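Local coordinates for Exo-1,5-alpha-L-arabinofuranobiosidase (PDB 2YDT), which probably hydrolyses alpha-1,5-linked L-arabinan from the chain end as an exo-acting glycosidase, and here binds arabinofuranose and an iminosugar inhibitor, at residues P88-L93 / G103-S108; P276-T281 / I290-G295. All blocks are in the same frame, centred on the assembly; numbering follows the deposited sequence.

Contact 1 of 2, residues P88-L93 / G103-S108. With SO4 (sulfate ion), chain H.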
loop_
_atom_site.group_PDB
_atom_site.type_symbol
_atom_site.label_atom_id
_atom_site.label_comp_id
_atom_site.label_asym_id
_atom_site.label_seq_id
_atom_site.Cartn_x
_atom_site.Cartn_y
_atom_site.Cartn_z
ATOM N N PRO A 88 -6.905 0.781 3.769
ATOM C CA PRO A 88 -7.439 -0.278 2.952
ATOM C C PRO A 88 -6.419 -0.800 1.951
ATOM O O PRO A 88 -5.513 -0.069 1.530
ATOM C CB PRO A 88 -8.618 0.391 2.231
ATOM C CG PRO A 88 -8.141 1.811 2.074
ATOM C CD PRO A 88 -7.418 2.093 3.385
ATOM N N GLN A 89 -6.549 -2.074 1.605
ATOM C CA GLN A 89 -5.654 -2.723 0.599
ATOM C C GLN A 89 -6.474 -3.771 -0.136
ATOM O O GLN A 89 -7.052 -4.664 0.471
ATOM C CB GLN A 89 -4.399 -3.302 1.261
ATOM C CG GLN A 89 -3.468 -4.042 0.298
ATOM C CD GLN A 89 -2.765 -3.094 -0.634
ATOM O OE1 GLN A 89 -2.659 -3.383 -1.857
ATOM N NE2 GLN A 89 -2.301 -2.007 -0.130
ATOM N N LEU A 90 -6.544 -3.662 -1.458
ATOM C CA LEU A 90 -7.261 -4.628 -2.285
ATOM C C LEU A 90 -6.285 -5.629 -2.877
ATOM O O LEU A 90 -5.145 -5.277 -3.262
ATOM C CB LEU A 90 -7.998 -3.909 -3.431
ATOM C CG LEU A 90 -9.144 -2.980 -2.991
ATOM C CD1 LEU A 90 -9.604 -2.104 -4.175
ATOM C CD2 LEU A 90 -10.312 -3.874 -2.477
ATOM N N TYR A 91 -6.747 -6.863 -3.064
ATOM C CA TYR A 91 -5.878 -7.952 -3.527
ATOM C C TYR A 91 -6.765 -9.036 -4.144
ATOM O O TYR A 91 -7.822 -9.366 -3.609
ATOM C CB TYR A 91 -5.125 -8.551 -2.338
ATOM C CG TYR A 91 -4.215 -9.693 -2.698
ATOM C CD1 TYR A 91 -3.038 -9.444 -3.372
ATOM C CD2 TYR A 91 -4.550 -11.005 -2.391
ATOM C CE1 TYR A 91 -2.200 -10.456 -3.773
ATOM C CE2 TYR A 91 -3.692 -12.041 -2.749
ATOM C CZ TYR A 91 -2.536 -11.769 -3.442
ATOM O OH TYR A 91 -1.677 -12.790 -3.852
ATOM N N GLU A 92 -6.343 -9.610 -5.248
ATOM C CA GLU A 92 -7.083 -10.727 -5.845
ATOM C C GLU A 92 -6.338 -12.030 -5.600
ATOM O O GLU A 92 -5.145 -12.150 -5.942
ATOM C CB GLU A 92 -7.237 -10.491 -7.356
ATOM C CG GLU A 92 -8.047 -11.575 -8.090
ATOM C CD GLU A 92 -7.969 -11.444 -9.615
ATOM O OE1 GLU A 92 -6.840 -11.499 -10.183
ATOM O OE2 GLU A 92 -9.029 -11.311 -10.244
ATOM N N LEU A 93 -7.041 -13.033 -5.067
ATOM C CA LEU A 93 -6.419 -14.351 -4.899
ATOM C C LEU A 93 -5.970 -14.976 -6.222
ATOM O O LEU A 93 -6.794 -15.132 -7.155
ATOM C CB LEU A 93 -7.399 -15.303 -4.218
ATOM C CG LEU A 93 -7.778 -14.995 -2.767
ATOM C CD1 LEU A 93 -8.516 -16.226 -2.120
ATOM C CD2 LEU A 93 -6.573 -14.565 -1.875
ATOM N N GLY A 103 -9.604 -15.838 -7.669
ATOM C CA GLY A 103 -10.432 -14.761 -8.126
ATOM C C GLY A 103 -11.250 -14.066 -7.057
ATOM O O GLY A 103 -11.886 -13.072 -7.339
ATOM N N THR A 104 -11.280 -14.615 -5.835
ATOM C CA THR A 104 -11.895 -13.920 -4.698
ATOM C C THR A 104 -11.121 -12.616 -4.556
ATOM O O THR A 104 -9.889 -12.602 -4.648
ATOM C CB THR A 104 -11.764 -14.746 -3.409
ATOM O OG1 THR A 104 -12.450 -16.013 -3.566
ATOM C CG2 THR A 104 -12.328 -13.996 -2.206
ATOM N N VAL A 105 -11.834 -11.539 -4.311
ATOM C CA VAL A 105 -11.233 -10.244 -3.994
ATOM C C VAL A 105 -11.184 -10.049 -2.497
ATOM O O VAL A 105 -12.185 -10.226 -1.816
ATOM C CB VAL A 105 -11.995 -9.089 -4.635
ATOM C CG1 VAL A 105 -11.287 -7.713 -4.280
ATOM C CG2 VAL A 105 -12.062 -9.278 -6.146
ATOM N N LEU A 106 -9.989 -9.753 -1.963
ATOM C CA LEU A 106 -9.844 -9.412 -0.583
ATOM C C LEU A 106 -9.709 -7.879 -0.435
ATOM O O LEU A 106 -9.123 -7.185 -1.261
ATOM C CB LEU A 106 -8.617 -10.068 0.025
ATOM C CG LEU A 106 -8.525 -11.586 -0.020
ATOM C CD1 LEU A 106 -7.301 -12.092 0.790
ATOM C CD2 LEU A 106 -9.820 -12.230 0.454
ATOM N N CYS A 107 -10.288 -7.388 0.646
ATOM C CA CYS A 107 -10.047 -6.015 1.128
ATOM C C CYS A 107 -9.604 -6.148 2.564
ATOM O O CYS A 107 -10.383 -6.597 3.425
ATOM C CB CYS A 107 -11.313 -5.169 1.032
ATOM S SG CYS A 107 -10.952 -3.390 1.452
ATOM N N SER A 108 -8.343 -5.815 2.853
ATOM C CA SER A 108 -7.885 -5.715 4.205
ATOM C C SER A 108 -7.814 -4.251 4.593
ATOM O O SER A 108 -7.780 -3.399 3.750
ATOM C CB SER A 108 -6.512 -6.408 4.340
ATOM O OG SER A 108 -6.081 -6.441 5.683
HETATM S S SO4 H . 0.554 -11.940 -5.996
HETATM O O1 SO4 H . 0.589 -12.436 -4.649
HETATM O O2 SO4 H . 0.727 -10.456 -5.981
HETATM O O3 SO4 H . 1.591 -12.589 -6.785
HETATM O O4 SO4 H . -0.705 -12.257 -6.649
HETATM O O HOH W 1 -11.649 -11.678 -9.760
#
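The amide of Leu106 gives the shortest backbone bond of this strand pair: its N lies 2.7 Å from Tyr91 O, at a nearly straight 165°. Tyr91 N returns a bond to Leu106 O, and Gln89 and Ser108 form a second such antiparallel hydrogen-bonded pair. The pairing runs on past the strand end, where Leu93 N donates to Thr104 O and Gly103 N to Leu93 O. Leu93 turns its CB toward 103-108, and its two methyls divide the partners: CD1 lies 3.8 Å from Thr104 CB, the two side chains running alongside each other, while CD2 meets Leu106 CD1 at 3.7 Å. The Tyr91 ring extends on the Leu106 face, CG anti to the backbone N (chi1 179°), and turns the edge bearing its hydroxyl to a sulfate probably left from crystallisation, too close for the detail to be trusted; the hydroxyl bonds to Thr161 OG1. Across the sheet, Leu90 CD2 touches Cys107 CB at 3.9 Å. Beyond them Glu92 reaches out extended, and one water donates both to Glu92 OE2 at 2.7 Å and to Gly103 O at 2.8 Å, tying the carboxylate to the facing chain. Ser37 N is a second donor to OE2, and a bound manganese ion lies about 4 Å from the Glu92 side chain. The contact joins the first two strands of one blade of a six-bladed beta-propeller: strand 119-126 continues the sheet beside 105-111, Pro88 and Leu90 pack on strand 41-47 of the preceding blade, and Tyr91 and Leu106 rest on Leu159 of strand 154-162 in the following one.

Contact 2 of 2, residues P276-T281 / I290-G295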
loop_
_atom_site.group_PDB
_atom_site.type_symbol
_atom_site.label_atom_id
_atom_site.label_comp_id
_atom_site.label_asym_id
_atom_site.label_seq_id
_atom_site.Cartn_x
_atom_site.Cartn_y
_atom_site.Cartn_z
ATOM N N PRO A 276 6.174 4.791 0.681
ATOM C CA PRO A 276 6.465 4.296 -0.653
ATOM C C PRO A 276 5.538 3.186 -1.122
ATOM O O PRO A 276 4.808 2.583 -0.345
ATOM C CB PRO A 276 7.903 3.785 -0.524
ATOM C CG PRO A 276 8.024 3.375 0.893
ATOM C CD PRO A 276 7.189 4.369 1.655
ATOM N N TYR A 277 5.591 2.911 -2.413
ATOM C CA TYR A 277 4.809 1.842 -3.003
ATOM C C TYR A 277 5.608 1.263 -4.159
ATOM O O TYR A 277 6.046 2.034 -5.029
ATOM C CB TYR A 277 3.420 2.353 -3.503
ATOM C CG TYR A 277 2.399 1.234 -3.702
ATOM C CD1 TYR A 277 1.453 0.944 -2.735
ATOM C CD2 TYR A 277 2.444 0.410 -4.836
ATOM C CE1 TYR A 277 0.595 -0.099 -2.899
ATOM C CE2 TYR A 277 1.603 -0.648 -4.990
ATOM C CZ TYR A 277 0.654 -0.883 -4.005
ATOM O OH TYR A 277 -0.241 -1.935 -4.123
ATOM N N VAL A 278 5.752 -0.068 -4.214
ATOM C CA VAL A 278 6.524 -0.740 -5.268
ATOM C C VAL A 278 5.676 -1.671 -6.114
ATOM O O VAL A 278 4.788 -2.355 -5.594
ATOM C CB VAL A 278 7.744 -1.530 -4.693
ATOM C CG1 VAL A 278 7.366 -2.743 -3.876
ATOM C CG2 VAL A 278 8.687 -1.992 -5.826
ATOM N N VAL A 279 5.973 -1.723 -7.421
ATOM C CA VAL A 279 5.481 -2.786 -8.304
ATOM C C VAL A 279 6.637 -3.227 -9.184
ATOM O O VAL A 279 7.670 -2.536 -9.259
ATOM C CB VAL A 279 4.284 -2.379 -9.196
ATOM C CG1 VAL A 279 3.088 -2.072 -8.330
ATOM C CG2 VAL A 279 4.634 -1.166 -10.086
ATOM N N TRP A 280 6.443 -4.359 -9.867
ATOM C CA TRP A 280 7.349 -4.797 -10.924
ATOM C C TRP A 280 6.502 -5.099 -12.153
ATOM O O TRP A 280 5.429 -5.718 -12.070
ATOM C CB TRP A 280 8.159 -6.034 -10.509
ATOM C CG TRP A 280 9.017 -6.604 -11.646
ATOM C CD1 TRP A 280 10.252 -6.195 -11.986
ATOM C CD2 TRP A 280 8.641 -7.604 -12.587
ATOM N NE1 TRP A 280 10.716 -6.926 -13.076
ATOM C CE2 TRP A 280 9.734 -7.775 -13.480
ATOM C CE3 TRP A 280 7.501 -8.365 -12.773
ATOM C CZ2 TRP A 280 9.715 -8.726 -14.518
ATOM C CZ3 TRP A 280 7.472 -9.298 -13.837
ATOM C CH2 TRP A 280 8.583 -9.457 -14.683
ATOM N N THR A 281 7.052 -4.705 -13.305
ATOM C CA THR A 281 6.455 -5.040 -14.593
ATOM C C THR A 281 7.496 -5.751 -15.475
ATOM O O THR A 281 8.665 -5.408 -15.383
ATOM C CB THR A 281 5.949 -3.769 -15.327
ATOM O OG1 THR A 281 5.610 -4.141 -16.666
ATOM C CG2 THR A 281 6.957 -2.623 -15.327
ATOM N N ILE A 290 11.430 -2.441 -12.059
ATOM C CA ILE A 290 10.899 -2.166 -10.703
ATOM C C ILE A 290 10.504 -0.703 -10.724
ATOM O O ILE A 290 11.266 0.131 -11.168
ATOM C CB ILE A 290 11.935 -2.405 -9.561
ATOM C CG1 ILE A 290 12.507 -3.817 -9.598
ATOM C CG2 ILE A 290 11.298 -2.082 -8.187
ATOM C CD1 ILE A 290 13.759 -4.041 -8.812
ATOM N N VAL A 291 9.295 -0.381 -10.250
ATOM C CA VAL A 291 8.803 0.994 -10.178
ATOM C C VAL A 291 8.421 1.355 -8.734
ATOM O O VAL A 291 7.633 0.619 -8.106
ATOM C CB VAL A 291 7.613 1.253 -11.123
ATOM C CG1 VAL A 291 7.351 2.739 -11.218
ATOM C CG2 VAL A 291 7.935 0.719 -12.556
ATOM N N VAL A 292 8.982 2.437 -8.232
ATOM C CA VAL A 292 8.697 2.895 -6.874
ATOM C C VAL A 292 8.165 4.335 -6.882
ATOM O O VAL A 292 8.683 5.237 -7.550
ATOM C CB VAL A 292 9.945 2.813 -5.964
ATOM C CG1 VAL A 292 9.684 3.476 -4.645
ATOM C CG2 VAL A 292 10.342 1.339 -5.713
ATOM N N SER A 293 7.139 4.560 -6.091
ATOM C CA SER A 293 6.669 5.912 -5.764
ATOM C C SER A 293 6.992 6.174 -4.320
ATOM O O SER A 293 7.078 5.243 -3.515
ATOM C CB SER A 293 5.162 6.048 -5.988
ATOM O OG SER A 293 4.678 7.356 -5.639
ATOM N N CYS A 294 7.157 7.464 -3.982
ATOM C CA CYS A 294 7.149 7.897 -2.597
ATOM C C CYS A 294 6.108 9.001 -2.387
ATOM O O CYS A 294 5.569 9.524 -3.358
ATOM C CB CYS A 294 8.528 8.356 -2.147
ATOM S SG CYS A 294 9.009 10.012 -2.671
ATOM N N GLY A 295 5.839 9.329 -1.134
ATOM C CA GLY A 295 4.744 10.234 -0.767
ATOM C C GLY A 295 5.125 11.707 -0.602
ATOM O O GLY A 295 4.292 12.511 -0.162
#
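Val278 and Ile290 meet methyl to methyl, CG2 to CG2 at 3.5 Å, at the apolar centre of a beta hairpin that supplies the first two strands of a propeller blade. Val278 CG2 stands anti to the backbone N, with CG1 left between N and the carbonyl carbon (chi1 69°); from there CG2 touches two residues of the second strand, lying also 3.7 Å from Val292 CG2. Farther along the same face, the indole of Trp280 stands at about a right angle to the Ile290 side chain, its CD1 4.1 Å from Ile290 CG1, while NE1 is taken up by Asn287 O in the hairpin connection. On the opposite face Val279 and Val291 run alongside each other, CG2 to CB at 4.0 Å, and both rest on Leu327 of strand 326-330. The Tyr277 ring leans away from the second strand, with Val279 CG1 in plane at its edge. The face of Val278 is covered instead by Ile224 and Val226 of strand 223-230, so the hairpin is wedged between two neighbouring blades.

Backbone bonds stitch the strands together in two antiparallel hydrogen-bonded pairs, Tyr277 with Ser293 and Val279 with Val291; the straightest, Val291 N to Val279 O, reaches 176°. Polar side chains gather toward the ends. Thr281 OG1 bonds to Pro334 O and Tyr283 N, and Ser293 OG to Arg325 NE. At the Pro276 end Ser293 O accepts Tyr277 N. The same oxygen lies 3.1 Å from Pro276 CA, a CA-H...O contact.

In the fold
Contacts 1 and 2 hold equivalent elements, the first two strands of two different blades, with centres about 19 Å apart. Both are largely buried, and they touch by packing between Gln89 and Tyr277. Their chemistry diverges. Contact 2 pairs mostly branched aliphatic residues within one blade, their side chains packing on the blades to either side, with polar groups at its ends, and Pro276 is about 8 Å from the bound iminosugar. Contact 1 mixes leucines with a carboxylate, a bridging water and a sulfate, close to a manganese ion, and its Pro88 lies about 7 Å from the bound arabinofuranose. The first segment of each pair thus starts within about 8 Å of a bound ligand.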